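Local coordinates for protein family 88 glycosyl hydrolase (Bacteroides thetaiotaomicron, PDB 5NOA) that probably removes unsaturated uronic acid residues from polysaccharide fragments, in a gut bacterium that breaks down gum arabic-type glycans, at residues 52-56 against 104-108; 116-122 against 163-168. One frame throughout, in Å; residues are numbered along the deposited sequence.

Contact 1: residues 52-56 against 104-108; sequences GRSFW and SYGES
Two irregular loop segments meet mainly through side chains, with no backbone hydrogen bond between them; the CA atoms of F55 and E107 make the closest approach at 7.5 Å. F55 is the N-cap residue of helix 56-72. S54 just before it is near helical in phi and psi (-84/-3), while R53 and F55 are extended. Opposite, G106 is fully extended (-167/156) and E107 turns the chain (-111/-3). R53 leaves its backbone as p and then runs straight (chi2 and chi3 t), carrying NH2 to within 3.1 Å of E107 OE1 in a salt bridge with a 160° N-H...O angle. E107, m then t, keeps its other oxygen, OE2, for a 2.5 Å hydrogen bond from Y105 OH, which reaches back as a t rotamer. Beneath this polar row lies the ring of F55 (t): its CZ is 3.6 Å from Y105 OH, 4.0 Å from Y105 CZ and 3.7 Å from E107 CG, and its CE1 is 3.6 Å from G106 O. Y117 meets the same ring. A water accepts from W56 NE1 (2.9 Å) and donates to Y105 OH (2.7 Å), so donor directions run from the indole through water and phenol to the carboxylate. G106 O is buried with no polar partner: an exposed charged network roofs an apolar contact between loops leading toward helices 56-72 and 120-130, consistent with an (alpha/alpha)6 barrel.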
loop_
_atom_site.group_PDB
_atom_site.type_symbol
_atom_site.label_atom_id
_atom_site.label_comp_id
_atom_site.label_asym_id
_atom_site.label_seq_id
_atom_site.Cartn_x
_atom_site.Cartn_y
_atom_site.Cartn_z
ATOM N N GLY A 52 -0.583 -17.982 -7.085
ATOM C CA GLY A 52 -2.027 -17.886 -7.062
ATOM C C GLY A 52 -2.528 -16.718 -7.859
ATOM O O GLY A 52 -1.819 -16.152 -8.671
ATOM N N ARG A 53 -3.773 -16.351 -7.588
ATOM C CA ARG A 53 -4.485 -15.418 -8.434
ATOM C C ARG A 53 -3.944 -13.991 -8.312
ATOM O O ARG A 53 -3.137 -13.652 -7.421
ATOM C CB ARG A 53 -5.984 -15.498 -8.164
ATOM C CG ARG A 53 -6.397 -15.092 -6.767
ATOM C CD ARG A 53 -7.908 -15.190 -6.610
ATOM N NE ARG A 53 -8.273 -14.851 -5.257
ATOM C CZ ARG A 53 -9.509 -14.948 -4.777
ATOM N NH1 ARG A 53 -10.507 -15.359 -5.552
ATOM N NH2 ARG A 53 -9.705 -14.644 -3.526
ATOM N N SER A 54 -4.497 -13.164 -9.196
ATOM C CA SER A 54 -4.044 -11.776 -9.366
ATOM C C SER A 54 -4.658 -10.795 -8.370
ATOM O O SER A 54 -4.293 -9.624 -8.387
ATOM C CB SER A 54 -4.399 -11.315 -10.801
ATOM O OG SER A 54 -5.815 -11.059 -10.880
ATOM N N PHE A 55 -5.564 -11.262 -7.518
ATOM C CA PHE A 55 -6.325 -10.446 -6.575
ATOM C C PHE A 55 -5.421 -9.733 -5.568
ATOM O O PHE A 55 -4.228 -10.074 -5.406
ATOM C CB PHE A 55 -7.341 -11.368 -5.878
ATOM C CG PHE A 55 -8.515 -10.705 -5.195
ATOM C CD1 PHE A 55 -9.354 -9.820 -5.854
ATOM C CD2 PHE A 55 -8.859 -11.091 -3.901
ATOM C CE1 PHE A 55 -10.477 -9.291 -5.225
ATOM C CE2 PHE A 55 -9.958 -10.561 -3.272
ATOM C CZ PHE A 55 -10.756 -9.656 -3.932
ATOM N N TRP A 56 -6.001 -8.761 -4.869
ATOM C CA TRP A 56 -5.223 -7.735 -4.166
ATOM C C TRP A 56 -4.217 -8.254 -3.177
ATOM O O TRP A 56 -3.188 -7.619 -2.996
ATOM C CB TRP A 56 -6.134 -6.732 -3.464
ATOM C CG TRP A 56 -6.821 -7.289 -2.262
ATOM C CD1 TRP A 56 -8.014 -7.954 -2.235
ATOM C CD2 TRP A 56 -6.341 -7.263 -0.906
ATOM N NE1 TRP A 56 -8.303 -8.349 -0.949
ATOM C CE2 TRP A 56 -7.289 -7.922 -0.122
ATOM C CE3 TRP A 56 -5.182 -6.746 -0.293
ATOM C CZ2 TRP A 56 -7.129 -8.096 1.245
ATOM C CZ3 TRP A 56 -5.027 -6.932 1.074
ATOM C CH2 TRP A 56 -5.994 -7.618 1.820
ATOM N N SER A 104 -18.145 -2.991 -7.265
ATOM C CA SER A 104 -18.326 -3.297 -5.846
ATOM C C SER A 104 -17.452 -4.492 -5.477
ATOM O O SER A 104 -16.639 -4.924 -6.285
ATOM C CB SER A 104 -19.796 -3.551 -5.597
ATOM O OG SER A 104 -20.266 -4.561 -6.450
ATOM N N TYR A 105 -17.549 -5.008 -4.238
ATOM C CA TYR A 105 -16.660 -6.100 -3.854
ATOM C C TYR A 105 -17.051 -7.399 -4.552
ATOM O O TYR A 105 -18.190 -7.865 -4.466
ATOM C CB TYR A 105 -16.701 -6.347 -2.334
ATOM C CG TYR A 105 -15.685 -7.403 -1.910
ATOM C CD1 TYR A 105 -15.968 -8.743 -1.948
ATOM C CD2 TYR A 105 -14.405 -7.036 -1.557
ATOM C CE1 TYR A 105 -15.002 -9.679 -1.619
ATOM C CE2 TYR A 105 -13.441 -7.959 -1.210
ATOM C CZ TYR A 105 -13.741 -9.276 -1.270
ATOM O OH TYR A 105 -12.772 -10.222 -0.954
ATOM N N GLY A 106 -16.067 -8.052 -5.166
ATOM C CA GLY A 106 -16.218 -9.362 -5.673
ATOM C C GLY A 106 -14.882 -9.933 -6.025
ATOM O O GLY A 106 -13.921 -9.201 -6.293
ATOM N N GLU A 107 -14.839 -11.264 -6.024
ATOM C CA GLU A 107 -13.627 -12.029 -6.330
ATOM C C GLU A 107 -13.724 -12.783 -7.647
ATOM O O GLU A 107 -12.770 -13.428 -8.065
ATOM C CB GLU A 107 -13.329 -13.014 -5.186
ATOM C CG GLU A 107 -13.346 -12.299 -3.834
ATOM C CD GLU A 107 -13.043 -13.192 -2.631
ATOM O OE1 GLU A 107 -12.687 -14.375 -2.837
ATOM O OE2 GLU A 107 -13.151 -12.679 -1.488
ATOM N N SER A 108 -14.878 -12.707 -8.303
ATOM C CA SER A 108 -15.106 -13.437 -9.507
ATOM C C SER A 108 -14.661 -12.624 -10.720
ATOM O O SER A 108 -14.310 -11.439 -10.596
ATOM C CB SER A 108 -16.564 -13.858 -9.578
ATOM O OG SER A 108 -17.382 -12.758 -9.663
HETATM O O HOH W 1 -10.360 -9.965 0.341
#

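Contact 2: residues 116-122 against 163-168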
loop_
_atom_site.group_PDB
_atom_site.type_symbol
_atom_site.label_atom_id
_atom_site.label_comp_id
_atom_site.label_asym_id
_atom_site.label_seq_id
_atom_site.Cartn_x
_atom_site.Cartn_y
_atom_site.Cartn_z
ATOM N N ASP A 116 -9.412 -3.846 -6.324
ATOM C CA ASP A 116 -8.693 -5.020 -5.834
ATOM C C ASP A 116 -8.214 -5.970 -6.942
ATOM O O ASP A 116 -7.292 -6.755 -6.711
ATOM C CB ASP A 116 -9.540 -5.780 -4.816
ATOM C CG ASP A 116 -9.549 -5.154 -3.425
ATOM O OD1 ASP A 116 -8.807 -4.196 -3.186
ATOM O OD2 ASP A 116 -10.282 -5.714 -2.574
ATOM N N TYR A 117 -8.818 -5.875 -8.131
ATOM C CA TYR A 117 -8.401 -6.612 -9.313
ATOM C C TYR A 117 -7.589 -5.784 -10.276
ATOM O O TYR A 117 -7.348 -6.215 -11.429
ATOM C CB TYR A 117 -9.589 -7.308 -9.998
ATOM C CG TYR A 117 -9.763 -8.746 -9.624
ATOM C CD1 TYR A 117 -8.713 -9.652 -9.755
ATOM C CD2 TYR A 117 -10.999 -9.190 -9.193
ATOM C CE1 TYR A 117 -8.904 -10.998 -9.451
ATOM C CE2 TYR A 117 -11.194 -10.522 -8.894
ATOM C CZ TYR A 117 -10.147 -11.416 -9.030
ATOM O OH TYR A 117 -10.340 -12.730 -8.685
ATOM N N GLN A 118 -7.127 -4.618 -9.831
ATOM C CA GLN A 118 -6.307 -3.746 -10.649
ATOM C C GLN A 118 -4.920 -3.482 -10.091
ATOM O O GLN A 118 -4.042 -3.041 -10.817
ATOM C CB GLN A 118 -7.055 -2.436 -10.874
ATOM C CG GLN A 118 -8.396 -2.611 -11.576
ATOM C CD GLN A 118 -9.170 -1.334 -11.693
ATOM O OE1 GLN A 118 -8.957 -0.401 -10.924
ATOM N NE2 GLN A 118 -10.124 -1.284 -12.638
ATOM N N ILE A 119 -4.710 -3.760 -8.799
ATOM C CA ILE A 119 -3.378 -3.579 -8.252
ATOM C C ILE A 119 -2.361 -4.452 -8.953
ATOM O O ILE A 119 -1.187 -4.064 -9.068
ATOM C CB ILE A 119 -3.352 -3.736 -6.719
ATOM C CG1 ILE A 119 -1.900 -3.852 -6.183
ATOM C CG2 ILE A 119 -4.199 -4.895 -6.236
ATOM C CD1 ILE A 119 -1.766 -3.764 -4.666
ATOM N N CYS A 120 -2.760 -5.618 -9.460
ATOM C CA CYS A 120 -1.828 -6.428 -10.255
ATOM C C CYS A 120 -1.183 -5.633 -11.404
ATOM O O CYS A 120 -0.053 -5.905 -11.769
ATOM C CB CYS A 120 -2.540 -7.678 -10.769
ATOM S SG CYS A 120 -3.942 -7.396 -11.852
ATOM N N PHE A 121 -1.918 -4.676 -11.967
ATOM C CA PHE A 121 -1.393 -3.868 -13.048
ATOM C C PHE A 121 -0.151 -3.096 -12.650
ATOM O O PHE A 121 0.654 -2.763 -13.528
ATOM C CB PHE A 121 -2.455 -2.884 -13.579
ATOM C CG PHE A 121 -3.770 -3.490 -14.054
ATOM C CD1 PHE A 121 -3.878 -4.808 -14.453
ATOM C CD2 PHE A 121 -4.901 -2.667 -14.176
ATOM C CE1 PHE A 121 -5.093 -5.308 -14.932
ATOM C CE2 PHE A 121 -6.085 -3.147 -14.652
ATOM C CZ PHE A 121 -6.191 -4.471 -15.032
ATOM N N GLN A 122 0.004 -2.779 -11.352
ATOM C CA GLN A 122 1.235 -2.113 -10.914
ATOM C C GLN A 122 2.461 -2.957 -11.228
ATOM O O GLN A 122 3.494 -2.462 -11.703
ATOM C CB GLN A 122 1.212 -1.812 -9.426
ATOM C CG GLN A 122 0.092 -0.882 -9.003
ATOM C CD GLN A 122 0.180 -0.481 -7.544
ATOM O OE1 GLN A 122 1.293 -0.307 -7.008
ATOM N NE2 GLN A 122 -0.963 -0.274 -6.895
ATOM N N TYR A 163 -4.387 2.834 -2.521
ATOM C CA TYR A 163 -3.117 2.147 -2.824
ATOM C C TYR A 163 -3.231 1.260 -4.040
ATOM O O TYR A 163 -2.311 1.138 -4.837
ATOM C CB TYR A 163 -2.665 1.283 -1.650
ATOM C CG TYR A 163 -1.309 0.612 -1.833
ATOM C CD1 TYR A 163 -0.162 1.270 -1.509
ATOM C CD2 TYR A 163 -1.192 -0.647 -2.375
ATOM C CE1 TYR A 163 1.058 0.682 -1.664
ATOM C CE2 TYR A 163 0.037 -1.251 -2.567
ATOM C CZ TYR A 163 1.162 -0.598 -2.204
ATOM O OH TYR A 163 2.407 -1.131 -2.371
ATOM N N MET A 164 -4.375 0.589 -4.179
ATOM C CA MET A 164 -4.516 -0.413 -5.240
ATOM C C MET A 164 -4.415 0.234 -6.605
ATOM O O MET A 164 -3.811 -0.352 -7.504
ATOM C CB MET A 164 -5.852 -1.160 -5.156
ATOM C CG MET A 164 -6.163 -1.878 -3.871
ATOM S SD MET A 164 -4.847 -2.882 -3.241
ATOM C CE MET A 164 -5.345 -3.141 -1.541
ATOM N N VAL A 165 -5.002 1.429 -6.772
ATOM C CA VAL A 165 -5.201 1.969 -8.100
ATOM C C VAL A 165 -4.470 3.275 -8.368
ATOM O O VAL A 165 -4.087 3.517 -9.512
ATOM C CB VAL A 165 -6.685 2.080 -8.517
ATOM C CG1 VAL A 165 -6.815 2.164 -10.021
ATOM C CG2 VAL A 165 -7.480 0.898 -8.019
ATOM N N MET A 166 -4.235 4.135 -7.382
ATOM C CA MET A 166 -3.564 5.393 -7.726
ATOM C C MET A 166 -2.258 5.165 -8.446
ATOM O O MET A 166 -2.009 5.831 -9.438
ATOM C CB MET A 166 -3.350 6.291 -6.525
ATOM C CG MET A 166 -4.618 6.826 -5.898
ATOM S SD MET A 166 -4.369 8.142 -4.703
ATOM C CE MET A 166 -3.219 7.384 -3.577
ATOM N N PRO A 167 -1.398 4.238 -7.981
ATOM C CA PRO A 167 -0.122 4.031 -8.689
ATOM C C PRO A 167 -0.265 3.385 -10.053
ATOM O O PRO A 167 0.636 3.523 -10.892
ATOM C CB PRO A 167 0.701 3.166 -7.722
ATOM C CG PRO A 167 -0.013 3.331 -6.392
ATOM C CD PRO A 167 -1.455 3.427 -6.761
ATOM N N VAL A 168 -1.390 2.733 -10.333
ATOM C CA VAL A 168 -1.675 2.275 -11.688
ATOM C C VAL A 168 -1.764 3.462 -12.627
ATOM O O VAL A 168 -1.257 3.438 -13.744
ATOM C CB VAL A 168 -2.983 1.457 -11.748
ATOM C CG1 VAL A 168 -3.354 1.102 -13.201
ATOM C CG2 VAL A 168 -2.855 0.167 -10.957
#
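A proline kink gives this buried contact its shape. P167 has no N-H to offer, and neither P167 N nor V168 N makes the regular helical bond to the turn before (V168 N has a weak 2.9 Å bond to V165 O), so the carbonyls of Y163 and M164 turn to the other segment. Q122 fills the gap: its amide NE2 donates to Y163 O (2.8 Å) and M164 O (2.9 Å), while its OE1 lies 3.6 Å from P167 CB. The backbones come very near, I119 and M164 CA atoms being 4.5 Å apart, close enough for a CA-H...O contact of 3.3 Å from I119 CA to M164 O. After the kink, V168 is the bump that fills a hollow lined by Q118, F121 and Q122: its CG2 sits 3.4 Å from Q118 O, 3.7 Å from Q122 CG and 4.0 Å from F121 CB. Before it the roles reverse, as I119 pushes CD1 between the ring edge of Y163 (CE2, 3.7 Å) and the sulfur of M164 (SD, 3.5 Å). M164 in turn packs its CG 3.6 Å from D116 OD1. Q118 flanks V165, with OE1 3.5 Å from V165 CG1, and its NE2 bonds to Q147 and V112 O; the phenol of Y163 bonds to T63. Helix 56-72 borders I119 and Q122, and helix 226-242 borders Y163 and M164. Close helix packing of this kind, in a family of the six-hairpin clan, is consistent with neighbouring inner helices of an (alpha/alpha)6 barrel.

Contact 1 closes before contact 2 opens, so the two follow in series along the chain, with centres about 12 Å apart. Segment 52-56 leads into helix 56-72, which itself borders contact 2, and 104-108 belongs to the long loop that ends where helix 120-130 starts. Contact 1 lies near the rim, 16 Å from the chain centre, and contact 2 deeper, at 9 Å. They touch directly: E107 O is 2.6 Å from Y117 OH, a probable hydrogen bond, and W56 CD1 packs 3.2 Å from D116 OD2. A continuous path of contacts therefore runs from exposed loops at one end of the helical barrel into its helix packing.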